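Local coordinates for protein PrgZ (Enterococcus faecalis, PDB 4FAJ) that binds the sex pheromone peptide cCF10 as a membrane-anchored extracellular receptor of the family 5 solute-binding proteins, and probably serves in peptide import, at residues Glu323-Thr327 with Lys460-Leu464; Leu332-Val338 with Lys400-Ile405; Leu480-Thr485 with Lys497-Leu503. One frame throughout, in Å; residues are numbered along the deposited sequence. Where two conformers were deposited one is given.

Contact 1: residues Glu323-Thr327 with Lys460-Leu464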
loop_
_atom_site.group_PDB
_atom_site.type_symbol
_atom_site.label_atom_id
_atom_site.label_comp_id
_atom_site.label_asym_id
_atom_site.label_seq_id
_atom_site.Cartn_x
_atom_site.Cartn_y
_atom_site.Cartn_z
ATOM N N GLU A 323 8.279 -12.320 -1.766
ATOM C CA GLU A 323 7.996 -12.419 -3.181
ATOM C C GLU A 323 9.141 -13.177 -3.828
ATOM O O GLU A 323 10.287 -13.068 -3.396
ATOM C CB GLU A 323 7.831 -11.041 -3.816
ATOM C CG GLU A 323 6.568 -10.342 -3.393
ATOM C CD GLU A 323 6.220 -9.165 -4.293
ATOM O OE1 GLU A 323 5.709 -9.408 -5.412
ATOM O OE2 GLU A 323 6.431 -8.011 -3.868
ATOM N N MET A 324 8.819 -13.942 -4.865
ATOM C CA MET A 324 9.764 -14.868 -5.478
ATOM C C MET A 324 9.773 -14.676 -6.990
ATOM O O MET A 324 8.718 -14.741 -7.630
ATOM C CB MET A 324 9.354 -16.302 -5.155
ATOM C CG MET A 324 9.600 -16.716 -3.712
ATOM S SD MET A 324 8.819 -18.295 -3.261
ATOM C CE MET A 324 7.102 -17.919 -3.518
ATOM N N ASN A 325 10.958 -14.454 -7.553
ATOM C CA ASN A 325 11.124 -14.293 -8.999
ATOM C C ASN A 325 10.941 -15.618 -9.737
ATOM O O ASN A 325 11.821 -16.483 -9.721
ATOM C CB ASN A 325 12.500 -13.702 -9.309
ATOM C CG ASN A 325 12.656 -13.300 -10.774
ATOM O OD1 ASN A 325 12.021 -13.878 -11.667
ATOM N ND2 ASN A 325 13.518 -12.310 -11.024
ATOM N N GLN A 326 9.793 -15.753 -10.390
ATOM C CA GLN A 326 9.387 -16.982 -11.077
ATOM C C GLN A 326 9.292 -16.772 -12.599
ATOM O O GLN A 326 8.523 -17.447 -13.275
ATOM C CB GLN A 326 8.022 -17.457 -10.538
ATOM C CG GLN A 326 8.007 -17.757 -9.027
ATOM C CD GLN A 326 6.627 -17.591 -8.393
ATOM O OE1 GLN A 326 5.722 -18.427 -8.596
ATOM N NE2 GLN A 326 6.451 -16.509 -7.630
ATOM N N THR A 327 10.078 -15.847 -13.139
ATOM C CA THR A 327 10.074 -15.590 -14.581
ATOM C C THR A 327 10.778 -16.691 -15.385
ATOM O O THR A 327 10.547 -16.838 -16.594
ATOM C CB THR A 327 10.734 -14.233 -14.892
ATOM O OG1 THR A 327 12.044 -14.200 -14.314
ATOM C CG2 THR A 327 9.897 -13.108 -14.330
ATOM N N LYS A 460 12.139 -6.370 -11.828
ATOM C CA LYS A 460 12.323 -7.785 -11.441
ATOM C C LYS A 460 13.793 -8.167 -11.258
ATOM O O LYS A 460 14.203 -9.310 -11.495
ATOM C CB LYS A 460 11.608 -8.737 -12.413
ATOM C CG LYS A 460 10.115 -8.459 -12.572
ATOM C CD LYS A 460 9.433 -9.543 -13.400
ATOM C CE LYS A 460 7.910 -9.427 -13.373
ATOM N NZ LYS A 460 7.417 -8.155 -13.972
ATOM N N ASP A 461 14.577 -7.204 -10.793
ATOM C CA ASP A 461 16.005 -7.388 -10.543
ATOM C C ASP A 461 16.163 -7.882 -9.104
ATOM O O ASP A 461 16.724 -7.204 -8.241
ATOM C CB ASP A 461 16.748 -6.066 -10.776
ATOM C CG ASP A 461 18.264 -6.209 -10.687
ATOM O OD1 ASP A 461 18.781 -7.347 -10.643
ATOM O OD2 ASP A 461 18.949 -5.162 -10.667
ATOM N N PHE A 462 15.636 -9.073 -8.860
ATOM C CA PHE A 462 15.696 -9.687 -7.547
ATOM C C PHE A 462 15.454 -11.189 -7.643
ATOM O O PHE A 462 15.025 -11.700 -8.675
ATOM C CB PHE A 462 14.689 -9.035 -6.599
ATOM C CG PHE A 462 13.265 -9.451 -6.837
ATOM C CD1 PHE A 462 12.498 -8.824 -7.803
ATOM C CD2 PHE A 462 12.688 -10.469 -6.088
ATOM C CE1 PHE A 462 11.182 -9.206 -8.019
ATOM C CE2 PHE A 462 11.375 -10.853 -6.304
ATOM C CZ PHE A 462 10.624 -10.221 -7.270
ATOM N N THR A 463 15.731 -11.869 -6.546
ATOM C CA THR A 463 15.471 -13.285 -6.410
ATOM C C THR A 463 14.345 -13.473 -5.393
ATOM O O THR A 463 13.220 -13.821 -5.774
ATOM C CB THR A 463 16.763 -14.002 -6.010
ATOM O OG1 THR A 463 17.714 -13.826 -7.066
ATOM C CG2 THR A 463 16.524 -15.484 -5.766
ATOM N N LEU A 464 14.639 -13.209 -4.123
ATOM C CA LEU A 464 13.621 -13.094 -3.082
ATOM C C LEU A 464 13.518 -11.643 -2.637
ATOM O O LEU A 464 14.508 -10.895 -2.629
ATOM C CB LEU A 464 13.969 -13.929 -1.845
ATOM C CG LEU A 464 14.085 -15.438 -1.934
ATOM C CD1 LEU A 464 14.714 -15.940 -0.644
ATOM C CD2 LEU A 464 12.713 -16.062 -2.164
#

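Contact 2: residues Leu332-Val338 with Lys400-Ile405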
loop_
_atom_site.group_PDB
_atom_site.type_symbol
_atom_site.label_atom_id
_atom_site.label_comp_id
_atom_site.label_asym_id
_atom_site.label_seq_id
_atom_site.Cartn_x
_atom_site.Cartn_y
_atom_site.Cartn_z
ATOM N N LEU A 332 16.095 -22.089 -9.272
ATOM C CA LEU A 332 15.576 -22.569 -7.996
ATOM C C LEU A 332 14.103 -22.176 -7.790
ATOM O O LEU A 332 13.272 -23.027 -7.486
ATOM C CB LEU A 332 16.419 -22.051 -6.826
ATOM C CG LEU A 332 17.718 -22.791 -6.491
ATOM C CD1 LEU A 332 18.500 -22.017 -5.439
ATOM C CD2 LEU A 332 17.437 -24.202 -5.994
ATOM N N LEU A 333 13.776 -20.897 -7.962
ATOM C CA LEU A 333 12.423 -20.409 -7.622
ATOM C C LEU A 333 11.374 -20.779 -8.664
ATOM O O LEU A 333 10.178 -20.680 -8.409
ATOM C CB LEU A 333 12.434 -18.897 -7.372
ATOM C CG LEU A 333 13.229 -18.489 -6.125
ATOM C CD1 LEU A 333 13.220 -16.992 -5.941
ATOM C CD2 LEU A 333 12.688 -19.201 -4.872
ATOM N N GLN A 334 11.837 -21.213 -9.833
ATOM C CA GLN A 334 10.985 -21.812 -10.860
ATOM C C GLN A 334 10.478 -23.207 -10.432
ATOM O O GLN A 334 9.434 -23.662 -10.895
ATOM C CB GLN A 334 11.786 -21.859 -12.179
ATOM C CG GLN A 334 11.376 -22.858 -13.243
ATOM C CD GLN A 334 12.233 -22.692 -14.498
ATOM O OE1 GLN A 334 12.116 -21.689 -15.207
ATOM N NE2 GLN A 334 13.108 -23.659 -14.763
ATOM N N ASN A 335 11.204 -23.864 -9.530
ATOM C CA ASN A 335 10.822 -25.192 -9.044
ATOM C C ASN A 335 9.782 -25.102 -7.911
ATOM O O ASN A 335 10.039 -24.513 -6.857
ATOM C CB ASN A 335 12.085 -25.958 -8.621
ATOM C CG ASN A 335 11.815 -27.405 -8.245
ATOM O OD1 ASN A 335 11.298 -27.679 -7.174
ATOM N ND2 ASN A 335 12.202 -28.339 -9.115
ATOM N N LYS A 336 8.615 -25.705 -8.127
ATOM C CA LYS A 336 7.514 -25.617 -7.153
ATOM C C LYS A 336 7.890 -26.202 -5.786
ATOM O O LYS A 336 7.498 -25.663 -4.762
ATOM C CB LYS A 336 6.245 -26.300 -7.690
ATOM C CG LYS A 336 4.984 -25.938 -6.909
ATOM C CD LYS A 336 3.719 -26.582 -7.492
ATOM C CE LYS A 336 3.246 -25.834 -8.736
ATOM N NZ LYS A 336 1.958 -26.347 -9.271
ATOM N N ASN A 337 8.650 -27.296 -5.767
ATOM C CA ASN A 337 9.089 -27.886 -4.489
ATOM C C ASN A 337 10.005 -26.974 -3.655
ATOM O O ASN A 337 9.933 -26.970 -2.423
ATOM C CB ASN A 337 9.738 -29.259 -4.705
ATOM C CG ASN A 337 8.744 -30.311 -5.199
ATOM O OD1 ASN A 337 7.638 -30.439 -4.673
ATOM N ND2 ASN A 337 9.140 -31.063 -6.212
ATOM N N VAL A 338 10.865 -26.208 -4.326
ATOM C CA VAL A 338 11.699 -25.230 -3.641
ATOM C C VAL A 338 10.793 -24.203 -2.960
ATOM O O VAL A 338 10.961 -23.921 -1.772
ATOM C CB VAL A 338 12.681 -24.515 -4.611
ATOM C CG1 VAL A 338 13.369 -23.338 -3.915
ATOM C CG2 VAL A 338 13.706 -25.504 -5.156
ATOM N N LYS A 400 13.252 -33.411 -2.150
ATOM C CA LYS A 400 12.584 -33.689 -3.413
ATOM C C LYS A 400 13.092 -32.743 -4.517
ATOM O O LYS A 400 13.386 -33.178 -5.624
ATOM C CB LYS A 400 11.060 -33.566 -3.231
ATOM C CG LYS A 400 10.224 -33.947 -4.439
ATOM C CD LYS A 400 8.727 -33.727 -4.163
ATOM C CE LYS A 400 8.027 -34.938 -3.577
ATOM N NZ LYS A 400 7.114 -35.555 -4.587
ATOM N N ALA A 401 13.226 -31.459 -4.195
ATOM C CA ALA A 401 13.708 -30.465 -5.161
ATOM C C ALA A 401 15.132 -30.742 -5.644
ATOM O O ALA A 401 15.428 -30.589 -6.826
ATOM C CB ALA A 401 13.627 -29.070 -4.572
ATOM N N LYS A 402 16.009 -31.144 -4.730
ATOM C CA LYS A 402 17.404 -31.435 -5.078
ATOM C C LYS A 402 17.508 -32.467 -6.195
ATOM O O LYS A 402 18.387 -32.370 -7.051
ATOM C CB LYS A 402 18.167 -31.951 -3.870
ATOM C CG LYS A 402 18.592 -30.917 -2.864
ATOM C CD LYS A 402 19.600 -31.566 -1.926
ATOM C CE LYS A 402 19.433 -31.147 -0.492
ATOM N NZ LYS A 402 20.054 -32.158 0.406
ATOM N N LYS A 403 16.605 -33.445 -6.188
ATOM C CA LYS A 403 16.581 -34.472 -7.226
ATOM C C LYS A 403 16.216 -33.921 -8.609
ATOM O O LYS A 403 16.498 -34.560 -9.625
ATOM C CB LYS A 403 15.604 -35.595 -6.872
ATOM C CG LYS A 403 15.870 -36.291 -5.540
ATOM C CD LYS A 403 15.219 -37.677 -5.505
ATOM C CE LYS A 403 14.720 -38.063 -4.113
ATOM N NZ LYS A 403 15.680 -37.730 -3.026
ATOM N N GLU A 404 15.584 -32.748 -8.643
ATOM C CA GLU A 404 15.087 -32.143 -9.881
ATOM C C GLU A 404 15.969 -31.022 -10.428
ATOM O O GLU A 404 15.748 -30.583 -11.547
ATOM C CB GLU A 404 13.668 -31.595 -9.656
ATOM C CG GLU A 404 12.640 -32.657 -9.248
ATOM C CD GLU A 404 11.313 -32.071 -8.779
ATOM O OE1 GLU A 404 11.269 -30.909 -8.309
ATOM O OE2 GLU A 404 10.301 -32.794 -8.866
ATOM N N ILE A 405 16.945 -30.540 -9.656
ATOM C CA ILE A 405 17.792 -29.421 -10.108
ATOM C C ILE A 405 19.301 -29.693 -10.002
ATOM O O ILE A 405 19.733 -30.624 -9.323
ATOM C CB ILE A 405 17.451 -28.107 -9.356
ATOM C CG1 ILE A 405 17.987 -28.128 -7.919
ATOM C CG2 ILE A 405 15.941 -27.855 -9.371
ATOM C CD1 ILE A 405 19.380 -27.530 -7.769
HETATM O O HOH W 1 5.919 -32.340 -4.707
HETATM O O HOH W 2 7.796 -32.971 -8.120
#

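Contact 3: residues Leu480-Thr485 with Lys497-Leu503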
loop_
_atom_site.group_PDB
_atom_site.type_symbol
_atom_site.label_atom_id
_atom_site.label_comp_id
_atom_site.label_asym_id
_atom_site.label_seq_id
_atom_site.Cartn_x
_atom_site.Cartn_y
_atom_site.Cartn_z
ATOM N N LEU A 480 -5.648 -9.820 -3.992
ATOM C CA LEU A 480 -5.590 -10.922 -4.954
ATOM C C LEU A 480 -5.324 -10.448 -6.388
ATOM O O LEU A 480 -4.654 -11.149 -7.164
ATOM C CB LEU A 480 -6.846 -11.818 -4.841
ATOM C CG LEU A 480 -7.112 -12.438 -3.455
ATOM C CD1 LEU A 480 -8.483 -13.158 -3.378
ATOM C CD2 LEU A 480 -5.986 -13.417 -3.045
ATOM N N ALA A 481 -5.779 -9.239 -6.726
ATOM C CA ALA A 481 -5.486 -8.650 -8.047
ATOM C C ALA A 481 -3.984 -8.511 -8.333
ATOM O O ALA A 481 -3.571 -8.547 -9.491
ATOM C CB ALA A 481 -6.174 -7.283 -8.190
ATOM N N ASN A 482 -3.163 -8.389 -7.289
ATOM C CA ASN A 482 -1.713 -8.231 -7.465
ATOM C C ASN A 482 -0.996 -9.453 -8.023
ATOM O O ASN A 482 0.147 -9.345 -8.447
ATOM C CB ASN A 482 -1.047 -7.841 -6.144
ATOM C CG ASN A 482 -1.540 -6.515 -5.620
ATOM O OD1 ASN A 482 -2.005 -5.668 -6.375
ATOM N ND2 ASN A 482 -1.474 -6.345 -4.314
ATOM N N PHE A 483 -1.641 -10.617 -7.979
ATOM C CA PHE A 483 -1.047 -11.827 -8.511
ATOM C C PHE A 483 -1.625 -12.245 -9.855
ATOM O O PHE A 483 -1.286 -13.318 -10.367
ATOM C CB PHE A 483 -1.108 -12.925 -7.438
ATOM C CG PHE A 483 -0.459 -12.485 -6.160
ATOM C CD1 PHE A 483 0.927 -12.402 -6.075
ATOM C CD2 PHE A 483 -1.222 -12.029 -5.096
ATOM C CE1 PHE A 483 1.543 -11.929 -4.913
ATOM C CE2 PHE A 483 -0.616 -11.559 -3.940
ATOM C CZ PHE A 483 0.763 -11.508 -3.852
ATOM N N GLU A 484 -2.481 -11.403 -10.426
ATOM C CA GLU A 484 -2.963 -11.611 -11.781
ATOM C C GLU A 484 -1.802 -11.478 -12.766
ATOM O O GLU A 484 -0.890 -10.667 -12.561
ATOM C CB GLU A 484 -4.068 -10.609 -12.100
ATOM C CG GLU A 484 -4.227 -10.282 -13.561
ATOM C CD GLU A 484 -5.003 -9.002 -13.760
ATOM O OE1 GLU A 484 -4.380 -7.982 -14.153
ATOM O OE2 GLU A 484 -6.225 -9.012 -13.498
ATOM N N THR A 485 -1.847 -12.276 -13.829
ATOM C CA THR A 485 -0.731 -12.432 -14.747
ATOM C C THR A 485 0.052 -11.167 -15.091
ATOM O O THR A 485 1.241 -11.086 -14.795
ATOM C CB THR A 485 -1.162 -13.178 -16.027
ATOM O OG1 THR A 485 -1.358 -14.556 -15.702
ATOM C CG2 THR A 485 -0.093 -13.068 -17.117
ATOM N N LYS A 497 -3.521 -18.980 -15.240
ATOM C CA LYS A 497 -4.669 -18.442 -15.986
ATOM C C LYS A 497 -5.999 -18.780 -15.326
ATOM O O LYS A 497 -6.992 -18.066 -15.487
ATOM C CB LYS A 497 -4.669 -18.977 -17.411
ATOM C CG LYS A 497 -3.412 -18.660 -18.177
ATOM C CD LYS A 497 -3.249 -17.177 -18.360
ATOM C CE LYS A 497 -2.085 -16.874 -19.273
ATOM N NZ LYS A 497 -2.438 -15.767 -20.184
ATOM N N ASN A 498 -6.023 -19.882 -14.591
ATOM C CA ASN A 498 -7.230 -20.248 -13.854
ATOM C C ASN A 498 -7.440 -19.343 -12.639
ATOM O O ASN A 498 -8.589 -18.985 -12.330
ATOM C CB ASN A 498 -7.162 -21.721 -13.501
ATOM C CG ASN A 498 -6.784 -22.551 -14.698
ATOM O OD1 ASN A 498 -7.405 -22.443 -15.760
ATOM N ND2 ASN A 498 -5.721 -23.317 -14.568
ATOM N N TYR A 499 -6.342 -18.941 -11.982
ATOM C CA TYR A 499 -6.378 -17.908 -10.937
ATOM C C TYR A 499 -6.927 -16.597 -11.502
ATOM O O TYR A 499 -7.829 -16.013 -10.920
ATOM C CB TYR A 499 -4.978 -17.688 -10.330
ATOM C CG TYR A 499 -4.854 -16.606 -9.290
ATOM C CD1 TYR A 499 -4.968 -16.905 -7.927
ATOM C CD2 TYR A 499 -4.587 -15.288 -9.650
ATOM C CE1 TYR A 499 -4.833 -15.918 -6.959
ATOM C CE2 TYR A 499 -4.455 -14.285 -8.680
ATOM C CZ TYR A 499 -4.581 -14.614 -7.339
ATOM O OH TYR A 499 -4.457 -13.661 -6.367
ATOM N N ASP A 500 -6.398 -16.165 -12.651
ATOM C CA ASP A 500 -6.830 -14.934 -13.308
ATOM C C ASP A 500 -8.360 -14.908 -13.504
ATOM O O ASP A 500 -9.014 -13.879 -13.262
ATOM C CB ASP A 500 -6.145 -14.769 -14.680
ATOM C CG ASP A 500 -4.634 -14.543 -14.592
ATOM O OD1 ASP A 500 -4.106 -14.197 -13.508
ATOM O OD2 ASP A 500 -3.960 -14.716 -15.634
ATOM N N GLU A 501 -8.919 -16.046 -13.915
ATOM C CA GLU A 501 -10.339 -16.152 -14.243
ATOM C C GLU A 501 -11.214 -16.136 -12.983
ATOM O O GLU A 501 -12.244 -15.476 -12.975
ATOM C CB GLU A 501 -10.602 -17.394 -15.112
ATOM C CG GLU A 501 -12.067 -17.749 -15.363
ATOM C CD GLU A 501 -12.869 -16.686 -16.094
ATOM O OE1 GLU A 501 -12.282 -15.758 -16.700
ATOM O OE2 GLU A 501 -14.115 -16.798 -16.074
ATOM N N LEU A 502 -10.792 -16.838 -11.928
ATOM C CA LEU A 502 -11.500 -16.793 -10.615
ATOM C C LEU A 502 -11.677 -15.371 -10.088
ATOM O O LEU A 502 -12.733 -15.030 -9.536
ATOM C CB LEU A 502 -10.769 -17.645 -9.565
ATOM C CG LEU A 502 -10.873 -19.156 -9.759
ATOM C CD1 LEU A 502 -9.831 -19.897 -8.903
ATOM C CD2 LEU A 502 -12.320 -19.672 -9.500
ATOM N N LEU A 503 -10.660 -14.533 -10.288
ATOM C CA LEU A 503 -10.738 -13.122 -9.913
ATOM C C LEU A 503 -11.867 -12.351 -10.600
ATOM O O LEU A 503 -12.268 -11.307 -10.100
ATOM C CB LEU A 503 -9.423 -12.398 -10.226
ATOM C CG LEU A 503 -8.135 -12.899 -9.573
ATOM C CD1 LEU A 503 -7.000 -11.908 -9.842
ATOM C CD2 LEU A 503 -8.333 -13.109 -8.092
HETATM O O HOH W 3 -1.971 -15.482 -12.203
HETATM O O HOH W 4 -8.143 -11.443 -14.010
#

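Contact 1: residues Glu323-Thr327 with Lys460-Leu464
The end of an antiparallel strand pair in the large mixed sheet of this solute-binding protein is formed here, where strand 311-324 runs out beside the loop that leads from helix 450-459 into strand 464-470. Met324 and Leu464 make a non-hydrogen-bonded pair, their CA atoms 4.9 Å apart, and their side chains share one face of the sheet, with Met324 CG 3.5 Å from Leu464 CD2; Leu333 packs against both. Leu464 CA also gives a CA-H...O contact to Glu323 O at 3.3 Å. One residue on, Asn325 N donates to Thr463 O at 2.9 Å. The Asn325 side chain then takes over from the backbone: ND2 donates to Phe462 O at 2.9 Å, while OD1 accepts from Thr327 N at 3.1 Å, closing an Asx turn, and from Thr327 OG1 at 2.7 Å. Asn325 CB lies over a face of the Phe462 ring, 4.3 Å from CE2. At the far end, Lys460 closes its helix in a Schellman motif and rests its CD 3.7 Å from Thr327 CG2. The whole is an antiparallel beta bridge at the end of a strand pair, followed by an Asx turn.

Contact 2: residues Leu332-Val338 with Lys400-Ile405
Two asparagines reach from the start of one helix to a single carboxylate, that of Glu404, in segment 400-405. Asn335, with chi1 near 180° (t), points its amide at residues 400-405, so that ND2 donates to Glu404 OE1 at 2.9 Å while OD1 turns back to accept from Val338 N at 3.2 Å. Asn337, in the m rotamer, brings its own ND2 to the same Glu404 OE1 at 3.0 Å. Glu404, with chi1 m and chi2 t, presents OE1 to both amides. A water joins Asn337 ND2, at 3.0 Å, to Glu404 OE2, at 2.6 Å; another, 2.6 Å from Asn337 OD1, is only weakly bonded to Lys400 NZ. Next to these polar groups, Ala401 offers just a methyl, and the backbones close to 5.3 Å between the CA atoms of Asn337 and Ala401. Val338, in t, sets CG2 3.6 Å from Ala401 CB. Ile405, with chi1 p and an off-rotamer chi2 of 92°, places CD1 4.2 Å from Leu332 CD2. Asn335 thus holds helix 336-345 by a classic side-chain N-cap.

Contact 3: residues Leu480-Thr485 with Lys497-Leu503
Tyr499 is the main projection of helix 497-502, its extended side chain (chi1 177°) driving the ring into the hollow of the turn at residues 480-484. The tip ends at the turn's backbone, where OH donates to Leu480 O at 2.6 Å, and Phe483 CB lies 3.8 Å from Tyr499 CE2; Ala517 and Leu521 of helix 510-524 also touch the tyrosine. One helical turn further, Leu503 fills the space beside it, with CD2 3.8 Å from Leu480 CB and CD1 3.9 Å from Glu484 CB. The turn that receives these two side chains is a short 3-10 segment, 481-483, continuing helix 477-480, and the contact pins it to the next helix in the chain. Asp500 fits where the chain leaves this turn: OD1 accepts from Thr485 N at 3.0 Å and OD2 from Thr485 OG1 at 2.6 Å, a hydroxyl also bonded to Ser495. A water sits between Glu484 and the helix, donating to Asp500 O at 2.7 Å and to Glu484 OE2 at 3.1 Å.

Contact 1 is the most buried of the three and joins the end of a strand to the loop that enters its neighbour, so a backbone bond supplies part of its cohesion. The centre of contact 2 lies about 32 Å from the chain's centre, against about 19 Å for the centres of the other two, and it relies on side-chain amides, a carboxylate and water over a small apolar base. Contact 3, partly buried, joins turn to helix by helix side chains that bond backbone atoms and a threonine hydroxyl, beside apolar packing. Contacts 1 and 2 touch: Leu333 packs its CD1 3.2 Å from Thr463 O, so helix 331-334 lies against the strand ends. Contact 3 stands apart, its nearest atoms about 5 Å from contact 1.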